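PDB 2PCQ: putative dihydrodipicolinate synthase from Thermus thermophilus, which is of unsettled function, but belongs to the dihydrodipicolinate synthetase family of TIM-barrel proteins and is modelled with a potassium ion. Local coordinates for residues 106-111 with 132-137; 137-142 with 162-167; 149-154 with 158-163; 34-39 with 122-127; 72-77 with 113-118. All coordinates share one frame; numbering follows the deposited sequence.

Interaction 1 of 5, residues 106-111 with 132-137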
# COMPACT_ATOMS: atom_id res chain seq x y z
N ALA A 106 16.14 -14.09 -7.99
CA ALA A 106 15.94 -15.15 -8.97
C ALA A 106 15.66 -16.48 -8.28
O ALA A 106 15.40 -17.49 -8.94
CB ALA A 106 17.16 -15.27 -9.88
N GLY A 107 15.73 -16.48 -6.95
CA GLY A 107 15.47 -17.69 -6.20
C GLY A 107 14.02 -18.14 -6.38
O GLY A 107 13.68 -19.29 -6.09
N LEU A 108 13.17 -17.23 -6.84
CA LEU A 108 11.76 -17.56 -7.07
C LEU A 108 11.67 -18.61 -8.16
O LEU A 108 10.94 -19.60 -8.03
CB LEU A 108 10.98 -16.31 -7.51
CG LEU A 108 9.51 -16.55 -7.86
CD1 LEU A 108 8.74 -16.97 -6.62
CD2 LEU A 108 8.91 -15.29 -8.44
N LEU A 109 12.41 -18.39 -9.25
CA LEU A 109 12.42 -19.32 -10.37
C LEU A 109 13.08 -20.62 -9.94
O LEU A 109 12.62 -21.71 -10.30
CB LEU A 109 13.17 -18.72 -11.56
CG LEU A 109 12.61 -17.39 -12.09
CD1 LEU A 109 13.48 -16.88 -13.23
CD2 LEU A 109 11.17 -17.57 -12.55
N ARG A 110 14.16 -20.52 -9.17
CA ARG A 110 14.87 -21.71 -8.70
C ARG A 110 13.94 -22.57 -7.85
O ARG A 110 13.98 -23.80 -7.92
CB ARG A 110 16.10 -21.33 -7.88
CG ARG A 110 17.20 -20.63 -8.67
CD ARG A 110 18.53 -20.70 -7.93
NE ARG A 110 18.55 -19.92 -6.69
CZ ARG A 110 18.72 -18.61 -6.63
NH1 ARG A 110 18.90 -17.91 -7.74
NH2 ARG A 110 18.74 -17.99 -5.45
N TYR A 111 13.10 -21.92 -7.05
CA TYR A 111 12.17 -22.63 -6.18
C TYR A 111 11.20 -23.48 -7.00
O TYR A 111 11.09 -24.69 -6.81
CB TYR A 111 11.38 -21.62 -5.33
CG TYR A 111 10.47 -22.25 -4.30
CD1 TYR A 111 10.99 -22.95 -3.21
CD2 TYR A 111 9.08 -22.16 -4.42
CE1 TYR A 111 10.15 -23.54 -2.26
CE2 TYR A 111 8.23 -22.74 -3.48
CZ TYR A 111 8.77 -23.43 -2.41
OH TYR A 111 7.93 -24.01 -1.49
N VAL A 132 2.61 -11.50 -0.76
CA VAL A 132 3.77 -11.31 -1.63
C VAL A 132 3.28 -11.43 -3.07
O VAL A 132 2.28 -12.08 -3.35
CB VAL A 132 4.89 -12.36 -1.39
CG1 VAL A 132 5.46 -12.21 0.02
CG2 VAL A 132 4.36 -13.77 -1.63
N ASP A 133 4.01 -10.79 -3.97
CA ASP A 133 3.64 -10.81 -5.38
C ASP A 133 4.27 -11.97 -6.14
O ASP A 133 5.22 -12.60 -5.68
CB ASP A 133 4.03 -9.47 -6.01
CG ASP A 133 3.52 -9.32 -7.43
OD1 ASP A 133 2.36 -9.72 -7.69
OD2 ASP A 133 4.26 -8.78 -8.27
N LEU A 134 3.70 -12.28 -7.30
CA LEU A 134 4.20 -13.31 -8.20
C LEU A 134 4.13 -12.58 -9.54
O LEU A 134 3.13 -12.66 -10.25
CB LEU A 134 3.30 -14.54 -8.21
CG LEU A 134 3.75 -15.68 -9.15
CD1 LEU A 134 5.20 -16.04 -8.89
CD2 LEU A 134 2.87 -16.89 -8.96
N PRO A 135 5.18 -11.81 -9.86
CA PRO A 135 5.28 -11.03 -11.10
C PRO A 135 4.87 -11.79 -12.34
O PRO A 135 5.16 -12.98 -12.48
CB PRO A 135 6.75 -10.62 -11.13
CG PRO A 135 7.10 -10.50 -9.68
CD PRO A 135 6.44 -11.73 -9.10
N LEU A 136 4.17 -11.11 -13.24
CA LEU A 136 3.74 -11.73 -14.49
C LEU A 136 4.99 -12.13 -15.28
O LEU A 136 4.96 -13.10 -16.04
CB LEU A 136 2.87 -10.75 -15.29
CG LEU A 136 1.51 -10.44 -14.64
CD1 LEU A 136 0.77 -9.36 -15.43
CD2 LEU A 136 0.69 -11.72 -14.57
N GLU A 137 6.08 -11.39 -15.09
CA GLU A 137 7.33 -11.71 -15.78
C GLU A 137 7.79 -13.11 -15.36
O GLU A 137 8.25 -13.89 -16.18
CB GLU A 137 8.44 -10.71 -15.43
CG GLU A 137 8.28 -9.31 -15.99
CD GLU A 137 7.11 -8.54 -15.40
OE1 GLU A 137 6.78 -8.77 -14.21
OE2 GLU A 137 6.53 -7.70 -16.11

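Interaction 2 of 5, residues 137-142 with 162-167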
# COMPACT_ATOMS: atom_id res chain seq x y z
N GLU A 137 6.08 -11.39 -15.09
CA GLU A 137 7.33 -11.71 -15.78
C GLU A 137 7.79 -13.11 -15.36
O GLU A 137 8.25 -13.89 -16.18
CB GLU A 137 8.44 -10.71 -15.43
CG GLU A 137 8.28 -9.31 -15.99
CD GLU A 137 7.11 -8.54 -15.40
OE1 GLU A 137 6.78 -8.77 -14.21
OE2 GLU A 137 6.53 -7.70 -16.11
N ALA A 138 7.66 -13.41 -14.07
CA ALA A 138 8.06 -14.71 -13.54
C ALA A 138 7.13 -15.79 -14.07
O ALA A 138 7.57 -16.88 -14.43
CB ALA A 138 8.04 -14.69 -12.02
N VAL A 139 5.83 -15.50 -14.11
CA VAL A 139 4.87 -16.47 -14.62
C VAL A 139 5.19 -16.82 -16.07
O VAL A 139 5.13 -17.99 -16.46
CB VAL A 139 3.42 -15.93 -14.55
CG1 VAL A 139 2.45 -16.95 -15.14
CG2 VAL A 139 3.03 -15.63 -13.10
N GLU A 140 5.54 -15.82 -16.87
CA GLU A 140 5.86 -16.05 -18.27
C GLU A 140 7.16 -16.85 -18.43
O GLU A 140 7.29 -17.65 -19.36
CB GLU A 140 5.95 -14.72 -19.02
CG GLU A 140 6.35 -14.88 -20.49
CD GLU A 140 5.98 -13.68 -21.33
OE1 GLU A 140 5.93 -12.55 -20.80
OE2 GLU A 140 5.76 -13.86 -22.55
N ALA A 141 8.10 -16.64 -17.53
CA ALA A 141 9.37 -17.37 -17.59
C ALA A 141 9.16 -18.83 -17.21
O ALA A 141 9.83 -19.71 -17.74
CB ALA A 141 10.39 -16.73 -16.66
N LEU A 142 8.23 -19.08 -16.29
CA LEU A 142 7.96 -20.44 -15.83
C LEU A 142 6.98 -21.21 -16.72
O LEU A 142 7.01 -22.44 -16.78
CB LEU A 142 7.41 -20.40 -14.40
CG LEU A 142 8.40 -19.93 -13.33
CD1 LEU A 142 7.66 -19.60 -12.05
CD2 LEU A 142 9.43 -21.03 -13.10
N ALA A 162 -6.28 -11.60 -17.91
CA ALA A 162 -6.27 -11.16 -19.30
C ALA A 162 -4.88 -11.36 -19.91
O ALA A 162 -4.75 -11.71 -21.09
CB ALA A 162 -6.67 -9.68 -19.39
N PHE A 163 -3.86 -11.14 -19.10
CA PHE A 163 -2.48 -11.31 -19.54
C PHE A 163 -2.22 -12.77 -19.91
O PHE A 163 -1.71 -13.06 -20.98
CB PHE A 163 -1.50 -10.90 -18.43
CG PHE A 163 -0.06 -11.19 -18.74
CD1 PHE A 163 0.72 -10.26 -19.41
CD2 PHE A 163 0.50 -12.41 -18.37
CE1 PHE A 163 2.06 -10.54 -19.71
CE2 PHE A 163 1.83 -12.70 -18.67
CZ PHE A 163 2.62 -11.76 -19.34
N TYR A 164 -2.58 -13.70 -19.02
CA TYR A 164 -2.37 -15.12 -19.30
C TYR A 164 -3.05 -15.49 -20.61
O TYR A 164 -2.49 -16.21 -21.43
CB TYR A 164 -2.94 -16.00 -18.19
CG TYR A 164 -2.56 -15.63 -16.77
CD1 TYR A 164 -1.27 -15.23 -16.44
CD2 TYR A 164 -3.50 -15.72 -15.74
CE1 TYR A 164 -0.92 -14.92 -15.13
CE2 TYR A 164 -3.16 -15.41 -14.43
CZ TYR A 164 -1.87 -15.01 -14.13
OH TYR A 164 -1.55 -14.70 -12.82
N GLN A 165 -4.28 -14.99 -20.78
CA GLN A 165 -5.08 -15.27 -21.96
C GLN A 165 -4.45 -14.79 -23.26
O GLN A 165 -4.44 -15.51 -24.26
CB GLN A 165 -6.47 -14.64 -21.80
CG GLN A 165 -7.38 -14.83 -23.02
CD GLN A 165 -8.71 -14.13 -22.86
OE1 GLN A 165 -8.75 -12.93 -22.58
NE2 GLN A 165 -9.80 -14.86 -23.06
N ALA A 166 -3.92 -13.58 -23.25
CA ALA A 166 -3.32 -13.00 -24.44
C ALA A 166 -1.89 -13.45 -24.74
O ALA A 166 -1.50 -13.53 -25.90
CB ALA A 166 -3.38 -11.47 -24.36
N ARG A 167 -1.12 -13.76 -23.70
CA ARG A 167 0.27 -14.13 -23.92
C ARG A 167 0.70 -15.56 -23.65
O ARG A 167 1.74 -15.99 -24.15
CB ARG A 167 1.19 -13.20 -23.11
CG ARG A 167 1.23 -11.76 -23.61
CD ARG A 167 2.32 -10.96 -22.89
NE ARG A 167 3.65 -11.15 -23.44
CZ ARG A 167 4.77 -10.68 -22.89
NH1 ARG A 167 4.71 -10.00 -21.75
NH2 ARG A 167 5.94 -10.88 -23.48
O HOH W 1 4.29 -14.22 -25.20

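Interaction 3 of 5, residues 149-154 with 158-163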
# COMPACT_ATOMS: atom_id res chain seq x y z
N LEU A 149 1.92 -26.75 -15.00
CA LEU A 149 0.65 -26.85 -15.71
C LEU A 149 -0.14 -25.57 -15.91
O LEU A 149 -0.83 -25.41 -16.92
CB LEU A 149 -0.24 -27.88 -15.01
CG LEU A 149 0.44 -29.22 -14.73
CD1 LEU A 149 -0.60 -30.20 -14.20
CD2 LEU A 149 1.09 -29.76 -16.00
N GLY A 150 -0.06 -24.66 -14.95
CA GLY A 150 -0.80 -23.42 -15.06
C GLY A 150 -0.73 -22.64 -13.77
O GLY A 150 0.28 -22.70 -13.06
N ILE A 151 -1.80 -21.93 -13.45
CA ILE A 151 -1.81 -21.13 -12.24
C ILE A 151 -3.19 -20.94 -11.64
O ILE A 151 -4.18 -20.86 -12.36
CB ILE A 151 -1.22 -19.73 -12.53
CG1 ILE A 151 -1.11 -18.91 -11.25
CG2 ILE A 151 -2.11 -19.00 -13.53
CD1 ILE A 151 -0.35 -17.60 -11.43
N LYS A 152 -3.25 -20.91 -10.32
CA LYS A 152 -4.50 -20.62 -9.64
C LYS A 152 -4.25 -19.20 -9.16
O LYS A 152 -3.32 -18.95 -8.38
CB LYS A 152 -4.74 -21.51 -8.42
CG LYS A 152 -6.00 -21.10 -7.66
CD LYS A 152 -6.22 -21.87 -6.36
CE LYS A 152 -7.39 -21.26 -5.59
NZ LYS A 152 -7.54 -21.82 -4.21
N ASP A 153 -5.05 -18.26 -9.65
CA ASP A 153 -4.91 -16.86 -9.29
C ASP A 153 -6.12 -16.43 -8.48
O ASP A 153 -7.23 -16.32 -9.00
CB ASP A 153 -4.79 -16.02 -10.57
CG ASP A 153 -4.30 -14.61 -10.30
OD1 ASP A 153 -4.80 -13.98 -9.34
OD2 ASP A 153 -3.43 -14.13 -11.05
N SER A 154 -5.90 -16.17 -7.19
CA SER A 154 -6.98 -15.76 -6.30
C SER A 154 -7.02 -14.26 -6.05
O SER A 154 -7.88 -13.77 -5.31
CB SER A 154 -6.84 -16.46 -4.94
OG SER A 154 -6.76 -17.87 -5.10
N LEU A 158 -8.17 -9.10 -12.53
CA LEU A 158 -8.38 -9.68 -13.85
C LEU A 158 -7.44 -9.20 -14.94
O LEU A 158 -7.48 -9.72 -16.06
CB LEU A 158 -9.84 -9.53 -14.28
CG LEU A 158 -10.88 -10.19 -13.34
CD1 LEU A 158 -12.08 -10.64 -14.15
CD2 LEU A 158 -10.28 -11.38 -12.63
N SER A 159 -6.59 -8.22 -14.63
CA SER A 159 -5.61 -7.75 -15.60
C SER A 159 -4.63 -8.90 -15.77
O SER A 159 -4.11 -9.14 -16.87
CB SER A 159 -4.86 -6.51 -15.08
OG SER A 159 -5.65 -5.35 -15.22
N ARG A 160 -4.38 -9.62 -14.68
CA ARG A 160 -3.47 -10.76 -14.72
C ARG A 160 -4.08 -11.89 -15.55
O ARG A 160 -3.40 -12.50 -16.37
CB ARG A 160 -3.17 -11.25 -13.29
CG ARG A 160 -2.35 -10.26 -12.45
CD ARG A 160 -2.18 -10.76 -11.01
NE ARG A 160 -1.48 -12.04 -10.95
CZ ARG A 160 -0.17 -12.19 -10.81
NH1 ARG A 160 0.62 -11.12 -10.71
NH2 ARG A 160 0.37 -13.40 -10.78
N ILE A 161 -5.37 -12.14 -15.34
CA ILE A 161 -6.07 -13.19 -16.08
C ILE A 161 -6.03 -12.87 -17.58
O ILE A 161 -5.77 -13.75 -18.41
CB ILE A 161 -7.55 -13.31 -15.64
CG1 ILE A 161 -7.64 -13.56 -14.13
CG2 ILE A 161 -8.24 -14.42 -16.43
CD1 ILE A 161 -7.10 -14.89 -13.68
N ALA A 162 -6.28 -11.60 -17.91
CA ALA A 162 -6.27 -11.16 -19.30
C ALA A 162 -4.88 -11.36 -19.91
O ALA A 162 -4.75 -11.71 -21.09
CB ALA A 162 -6.67 -9.68 -19.39
N PHE A 163 -3.86 -11.14 -19.10
CA PHE A 163 -2.48 -11.31 -19.54
C PHE A 163 -2.22 -12.77 -19.91
O PHE A 163 -1.71 -13.06 -20.98
CB PHE A 163 -1.50 -10.90 -18.43
CG PHE A 163 -0.06 -11.19 -18.74
CD1 PHE A 163 0.72 -10.26 -19.41
CD2 PHE A 163 0.50 -12.41 -18.37
CE1 PHE A 163 2.06 -10.54 -19.71
CE2 PHE A 163 1.83 -12.70 -18.67
CZ PHE A 163 2.62 -11.76 -19.34

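Interaction 4 of 5, residues 34-39 with 122-127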
# COMPACT_ATOMS: atom_id res chain seq x y z
N GLY A 34 -13.14 -32.29 -8.62
CA GLY A 34 -11.99 -32.74 -7.86
C GLY A 34 -11.84 -31.89 -6.62
O GLY A 34 -12.58 -30.92 -6.44
N LEU A 35 -10.88 -32.23 -5.77
CA LEU A 35 -10.67 -31.48 -4.55
C LEU A 35 -9.29 -30.85 -4.48
O LEU A 35 -8.34 -31.35 -5.08
CB LEU A 35 -10.82 -32.39 -3.33
CG LEU A 35 -12.09 -33.21 -3.10
CD1 LEU A 35 -11.88 -34.12 -1.90
CD2 LEU A 35 -13.29 -32.28 -2.87
N LEU A 36 -9.20 -29.75 -3.75
CA LEU A 36 -7.92 -29.09 -3.51
C LEU A 36 -7.71 -29.25 -2.01
O LEU A 36 -8.46 -28.67 -1.21
CB LEU A 36 -7.96 -27.60 -3.86
CG LEU A 36 -6.84 -26.78 -3.19
CD1 LEU A 36 -5.47 -27.38 -3.50
CD2 LEU A 36 -6.90 -25.33 -3.66
N VAL A 37 -6.72 -30.05 -1.63
CA VAL A 37 -6.41 -30.28 -0.22
C VAL A 37 -5.31 -29.30 0.19
O VAL A 37 -4.34 -29.11 -0.53
CB VAL A 37 -5.92 -31.73 0.02
CG1 VAL A 37 -5.64 -31.95 1.50
CG2 VAL A 37 -6.95 -32.72 -0.48
N TYR A 38 -5.48 -28.67 1.35
CA TYR A 38 -4.52 -27.70 1.87
C TYR A 38 -4.37 -26.47 0.98
O TYR A 38 -3.26 -25.99 0.74
CB TYR A 38 -3.14 -28.35 2.08
CG TYR A 38 -3.11 -29.49 3.09
CD1 TYR A 38 -4.02 -29.52 4.15
CD2 TYR A 38 -2.17 -30.51 2.99
CE1 TYR A 38 -3.98 -30.55 5.10
CE2 TYR A 38 -2.12 -31.55 3.94
CZ TYR A 38 -3.03 -31.56 4.98
OH TYR A 38 -2.99 -32.56 5.92
N GLY A 39 -5.51 -25.98 0.48
CA GLY A 39 -5.51 -24.77 -0.33
C GLY A 39 -5.43 -23.62 0.65
O GLY A 39 -5.25 -23.86 1.84
N PHE A 122 0.89 -26.24 -10.18
CA PHE A 122 0.22 -25.02 -10.61
C PHE A 122 0.84 -23.94 -9.73
O PHE A 122 1.13 -24.18 -8.56
CB PHE A 122 -1.28 -25.09 -10.32
CG PHE A 122 -2.06 -25.90 -11.32
CD1 PHE A 122 -2.61 -25.29 -12.44
CD2 PHE A 122 -2.25 -27.26 -11.13
CE1 PHE A 122 -3.35 -26.02 -13.36
CE2 PHE A 122 -2.99 -28.01 -12.05
CZ PHE A 122 -3.54 -27.38 -13.17
N LEU A 123 1.06 -22.76 -10.29
CA LEU A 123 1.59 -21.65 -9.51
C LEU A 123 0.40 -21.21 -8.66
O LEU A 123 -0.75 -21.27 -9.11
CB LEU A 123 2.06 -20.52 -10.43
CG LEU A 123 3.12 -20.92 -11.47
CD1 LEU A 123 3.58 -19.69 -12.23
CD2 LEU A 123 4.31 -21.59 -10.77
N TYR A 124 0.66 -20.77 -7.43
CA TYR A 124 -0.41 -20.35 -6.54
C TYR A 124 -0.24 -18.89 -6.14
O TYR A 124 0.61 -18.56 -5.32
CB TYR A 124 -0.42 -21.24 -5.29
CG TYR A 124 -1.75 -21.31 -4.55
CD1 TYR A 124 -1.98 -22.30 -3.60
CD2 TYR A 124 -2.79 -20.41 -4.83
CE1 TYR A 124 -3.20 -22.42 -2.96
CE2 TYR A 124 -4.02 -20.52 -4.19
CZ TYR A 124 -4.22 -21.53 -3.25
OH TYR A 124 -5.45 -21.68 -2.64
N HIS A 125 -1.06 -18.03 -6.73
CA HIS A 125 -1.01 -16.60 -6.43
C HIS A 125 -2.22 -16.21 -5.58
O HIS A 125 -3.32 -16.05 -6.10
CB HIS A 125 -0.99 -15.79 -7.73
CG HIS A 125 -0.88 -14.31 -7.52
ND1 HIS A 125 0.13 -13.74 -6.77
CD2 HIS A 125 -1.63 -13.29 -7.98
CE1 HIS A 125 -0.01 -12.42 -6.78
NE2 HIS A 125 -1.07 -12.12 -7.50
N VAL A 126 -2.01 -16.07 -4.28
CA VAL A 126 -3.08 -15.69 -3.37
C VAL A 126 -2.51 -14.66 -2.38
O VAL A 126 -2.40 -14.91 -1.18
CB VAL A 126 -3.65 -16.97 -2.65
CG1 VAL A 126 -2.53 -17.74 -1.96
CG2 VAL A 126 -4.76 -16.60 -1.67
N PRO A 127 -2.14 -13.47 -2.90
CA PRO A 127 -1.56 -12.35 -2.15
C PRO A 127 -2.31 -11.87 -0.92
O PRO A 127 -1.71 -11.35 0.02
CB PRO A 127 -1.41 -11.25 -3.21
CG PRO A 127 -2.54 -11.54 -4.15
CD PRO A 127 -2.47 -13.05 -4.28

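Interaction 5 of 5, residues 72-77 with 113-118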
# COMPACT_ATOMS: atom_id res chain seq x y z
N GLU A 72 8.49 -22.21 3.06
CA GLU A 72 9.41 -21.08 2.91
C GLU A 72 10.71 -21.47 2.23
O GLU A 72 11.39 -20.62 1.67
CB GLU A 72 9.73 -20.49 4.28
CG GLU A 72 8.53 -20.08 5.13
CD GLU A 72 7.97 -18.71 4.77
OE1 GLU A 72 8.52 -18.04 3.86
OE2 GLU A 72 6.96 -18.30 5.39
N THR A 73 11.07 -22.76 2.28
CA THR A 73 12.32 -23.22 1.68
C THR A 73 12.21 -24.58 1.00
O THR A 73 11.25 -25.32 1.21
CB THR A 73 13.42 -23.34 2.75
OG1 THR A 73 13.10 -24.41 3.65
CG2 THR A 73 13.55 -22.05 3.54
N LEU A 74 13.19 -24.90 0.17
CA LEU A 74 13.21 -26.17 -0.53
C LEU A 74 13.31 -27.34 0.44
O LEU A 74 12.61 -28.33 0.30
CB LEU A 74 14.34 -26.20 -1.56
CG LEU A 74 14.06 -25.31 -2.78
CD1 LEU A 74 15.29 -25.22 -3.67
CD2 LEU A 74 12.88 -25.90 -3.55
N PRO A 75 14.19 -27.24 1.45
CA PRO A 75 14.28 -28.37 2.39
C PRO A 75 12.94 -28.68 3.05
O PRO A 75 12.57 -29.84 3.21
CB PRO A 75 15.33 -27.88 3.39
CG PRO A 75 16.26 -27.10 2.52
CD PRO A 75 15.30 -26.29 1.67
N GLN A 76 12.19 -27.64 3.42
CA GLN A 76 10.88 -27.82 4.04
C GLN A 76 9.87 -28.32 3.02
O GLN A 76 8.96 -29.08 3.35
CB GLN A 76 10.38 -26.51 4.65
CG GLN A 76 11.11 -26.08 5.90
CD GLN A 76 10.87 -24.62 6.23
OE1 GLN A 76 11.16 -23.74 5.42
NE2 GLN A 76 10.33 -24.35 7.41
N ALA A 77 10.03 -27.88 1.78
CA ALA A 77 9.13 -28.26 0.70
C ALA A 77 9.28 -29.73 0.30
O ALA A 77 8.29 -30.38 -0.06
CB ALA A 77 9.37 -27.38 -0.51
N GLU A 113 11.31 -24.29 -10.23
CA GLU A 113 11.95 -25.23 -11.14
C GLU A 113 12.38 -26.48 -10.38
O GLU A 113 12.33 -27.58 -10.91
CB GLU A 113 13.15 -24.57 -11.83
CG GLU A 113 12.74 -23.38 -12.68
CD GLU A 113 13.92 -22.67 -13.30
OE1 GLU A 113 15.04 -22.78 -12.77
OE2 GLU A 113 13.72 -21.97 -14.32
N ALA A 114 12.79 -26.31 -9.12
CA ALA A 114 13.20 -27.44 -8.30
C ALA A 114 11.99 -28.34 -8.04
O ALA A 114 12.08 -29.56 -8.17
CB ALA A 114 13.78 -26.95 -6.99
N LEU A 115 10.87 -27.74 -7.68
CA LEU A 115 9.65 -28.50 -7.40
C LEU A 115 9.10 -29.16 -8.68
O LEU A 115 8.72 -30.33 -8.66
CB LEU A 115 8.58 -27.59 -6.80
CG LEU A 115 8.91 -26.87 -5.48
CD1 LEU A 115 7.71 -26.03 -5.05
CD2 LEU A 115 9.27 -27.88 -4.40
N ALA A 116 9.08 -28.40 -9.77
CA ALA A 116 8.57 -28.90 -11.05
C ALA A 116 9.41 -30.05 -11.59
O ALA A 116 8.94 -30.85 -12.40
CB ALA A 116 8.53 -27.76 -12.08
N GLU A 117 10.65 -30.13 -11.14
CA GLU A 117 11.55 -31.19 -11.58
C GLU A 117 11.08 -32.52 -10.99
O GLU A 117 11.32 -33.58 -11.57
CB GLU A 117 12.97 -30.89 -11.10
CG GLU A 117 14.04 -31.81 -11.66
CD GLU A 117 14.12 -31.76 -13.17
OE1 GLU A 117 14.27 -30.65 -13.73
OE2 GLU A 117 14.03 -32.83 -13.81
N LYS A 118 10.39 -32.46 -9.85
CA LYS A 118 9.92 -33.67 -9.17
C LYS A 118 8.41 -33.94 -9.31
O LYS A 118 7.97 -35.09 -9.16
CB LYS A 118 10.25 -33.56 -7.67
CG LYS A 118 11.71 -33.23 -7.36
CD LYS A 118 12.67 -34.34 -7.77
CE LYS A 118 12.43 -35.61 -6.96
NZ LYS A 118 13.40 -36.69 -7.32

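Interaction 1 of 5, residues 106-111 with 132-137
Leu108 and Leu134 reach each other with the same first torsion: in both, CG stands opposite the backbone N (chi1 177° and 179°) and a positive chi2 turns one methyl across the gap. Their backbones stay well separated, the CA atoms of Leu108 and Leu134 being 8.7 Å apart, and the two side chains cross at about a right angle. Leu108 CD2 meets Leu134 CD1 at 3.8 Å, a methyl-to-methyl contact. The same CD2 of Leu108 also comes within 4.4 Å of Pro135 CD, on the ring of the N-cap residue of helix 136-142. Leu108 thus touches both the extended run into that helix and its very start, through small apolar contacts alone. Around them, Leu108 also packs on Pro96 and Ala138, while Leu134 rests on Leu123 and His125 of strand 121-125. On helix 107-118, Arg110 NH2 is hydrogen-bonded to Pro258 O of the second subunit. The contact joins helix 107-118 to the lead-in of helix 136-142, elements that follow neighbouring strands in the helical outer layer of a TIM barrel.

Interaction 2 of 5, residues 137-142 with 162-167
Charge comes first: Glu140 and Arg167 form a salt bridge in which the carboxylate stands over one face of the guanidinium, the two planes 83° apart. Glu140 OE1 is 3.0 Å from Arg167 NH1, yet it lies well out of the guanidinium plane with no N-H aimed at it, so attraction between charges, without a directed bond, holds the pair. An extended Glu140 chain, CG anti to N at chi1 178°, carries the carboxylate across. A water adds the hydrogen bonding, donating to Glu140 OE2 (3.1 Å) and to the backbone Arg167 O (3.3 Å). The aromatic contacts lie next to this pair. Glu140 OE1 sits at the edge of the Phe163 ring, 3.7 Å from Phe163 CZ and near the ring plane, while Arg167 CB lies over a face of that ring. Apolar packing is supplied by Val139, whose CG1 approaches Tyr164 CE1 to 3.9 Å, the two side chains crossing about perpendicularly. Phe163 also packs on Phe227 of the third subunit. The axes of the two helical segments run 11.4 Å apart and cross at -37°, as adjacent, roughly parallel helices on the outside of a TIM barrel do.

Interaction 3 of 5, residues 149-154 with 158-163
Asp153 OD2 accepts a nearly straight hydrogen bond from Arg160 NE, 2.9 Å long with an N-H...O angle of 165°, the directed part of a salt bridge. The oxygen presents its syn lone pair and lies almost in the guanidinium plane, although the carboxylate itself is turned 58° from that plane. Arg160 brings NE inward by bending its chain at chi3 (60°), and Arg160 CD follows to 3.6 Å from Asp153 OD2. Apolar atoms flank the pair: Ile161 CD1 touches Asp153 CB at 4.0 Å, and Ile151 CD1 lies 4.3 Å from Arg160 NH2, at the guanidinium edge. In the next shell, Tyr164 OH is a second hydrogen-bond partner of Asp153 OD2, Ser155 OG holds Asp153 OD1, and Arg160 NH2 bonds to Leu134 O, which helps fix the guanidinium. Farther out, His177 NE2 of the third subunit is hydrogen-bonded to Ser159 OG. Strand 148-153 and helix 158-167 begin a beta-alpha-beta unit of the barrel, and the bridge spans the start of its crossover. With both carboxylate oxygens bonded and an arginine beside it, the buried Asp153 is probably ionised, its charge balanced locally.

Interaction 4 of 5, residues 34-39 with 122-127
Tyr124 carries this contact, meeting Leu36 and Gly39 across the barrel interior; Phe122, two residues before it on strand 121-125, packs on Leu93 and Leu149. At Tyr124 the ring projects inward, CG anti to its backbone N (chi1 -157°), and meets the Leu36 side chain coming from the opposite direction. Its hydroxyl does the touching: Tyr124 OH is 4.1 Å from Leu36 CD2, 3.8 Å from Gly39 C and 3.9 Å from Gly39 CA, the last lying near the plane of the ring at its edge. Two hydrogen bonds grip that same oxygen, one with Lys152 NZ and one with Ser40 N, the residue right after Gly39. In this closed eight-stranded parallel barrel, strands 36-37 and 121-125 are not neighbours, since 66-69 and 91-94 lie between them, and the tyrosine therefore bridges the inside near the C-terminal strand ends. The His125 side chain points to the other side of the strand, and Pro127 CD lies 3.5 Å above the centre of its imidazole ring. Val126 is the N-cap of helix 127-130; Val126 CG1 lies 3.8 Å above one face of the Tyr124 ring, toward its rim, and the residue also packs on Tyr99 of the second subunit.

Interaction 5 of 5, residues 72-77 with 113-118
Leu74 and Ala77 meet Ala114 and Leu115 through aliphatic carbons alone, so the flat groups stand beside the contact: the Tyr111 ring, one turn before Leu115, packs on Leu74 and Ala77, and the Gln76 amide is turned to the start of its own helix. The contact joins helices 74-87 and 107-118, which follow adjacent strands of the barrel and pack side by side in the outer layer of the TIM fold. Leu74 and Leu115 supply most of the buried surface. Leu74 CG lies anti to the carbonyl carbon (chi1 -73°), and both methyls lie against Ala114 CB, Leu74 CD2 at 3.7 Å and Leu74 CD1 at 4.0 Å from it. The other pair reverses the sizes: Leu115 CD2 comes down on Ala77 CB at 3.9 Å, and the same Leu115 CD2 reaches Leu74 CD2 at 4.2 Å. The CA atoms of Leu74 and Ala114 are 7.9 Å apart. Leu115 also packs on Leu81 of helix 74-87 and on Leu121 of strand 121-125. At the start of helix 74-87, Gln76 NE2 is hydrogen-bonded to Val45 O of the second subunit. Thr73 is the N-cap of that helix: its OG1 accepts a weak bond from Gln76 N, and its hydroxyl donates a hydrogen bond to Gln76 OE1 at 2.7 Å, tilted 23° from the amide's carbonyl plane.

From the N terminus, interaction 4 opens first, at 34-39, and closes a long loop at 122-127 across the barrel interior. Nested inside it, interaction 5 runs from 72-77 to 113-118 and ties two outer helices. Interaction 1 starts at 106-111, before either has closed, and ends at 132-137, so it crosses both; helix 107-118 serves interactions 1 and 5. Interaction 2 follows in series, sharing Glu137 with interaction 1, and closes at 162-167. Interaction 3 opens within that loop and ends on the same helix, 158-167. Its strand 148-153 neighbours strand 121-125 of interaction 4, where the Lys152-Tyr124 hydrogen bond joins the two strands inside the barrel.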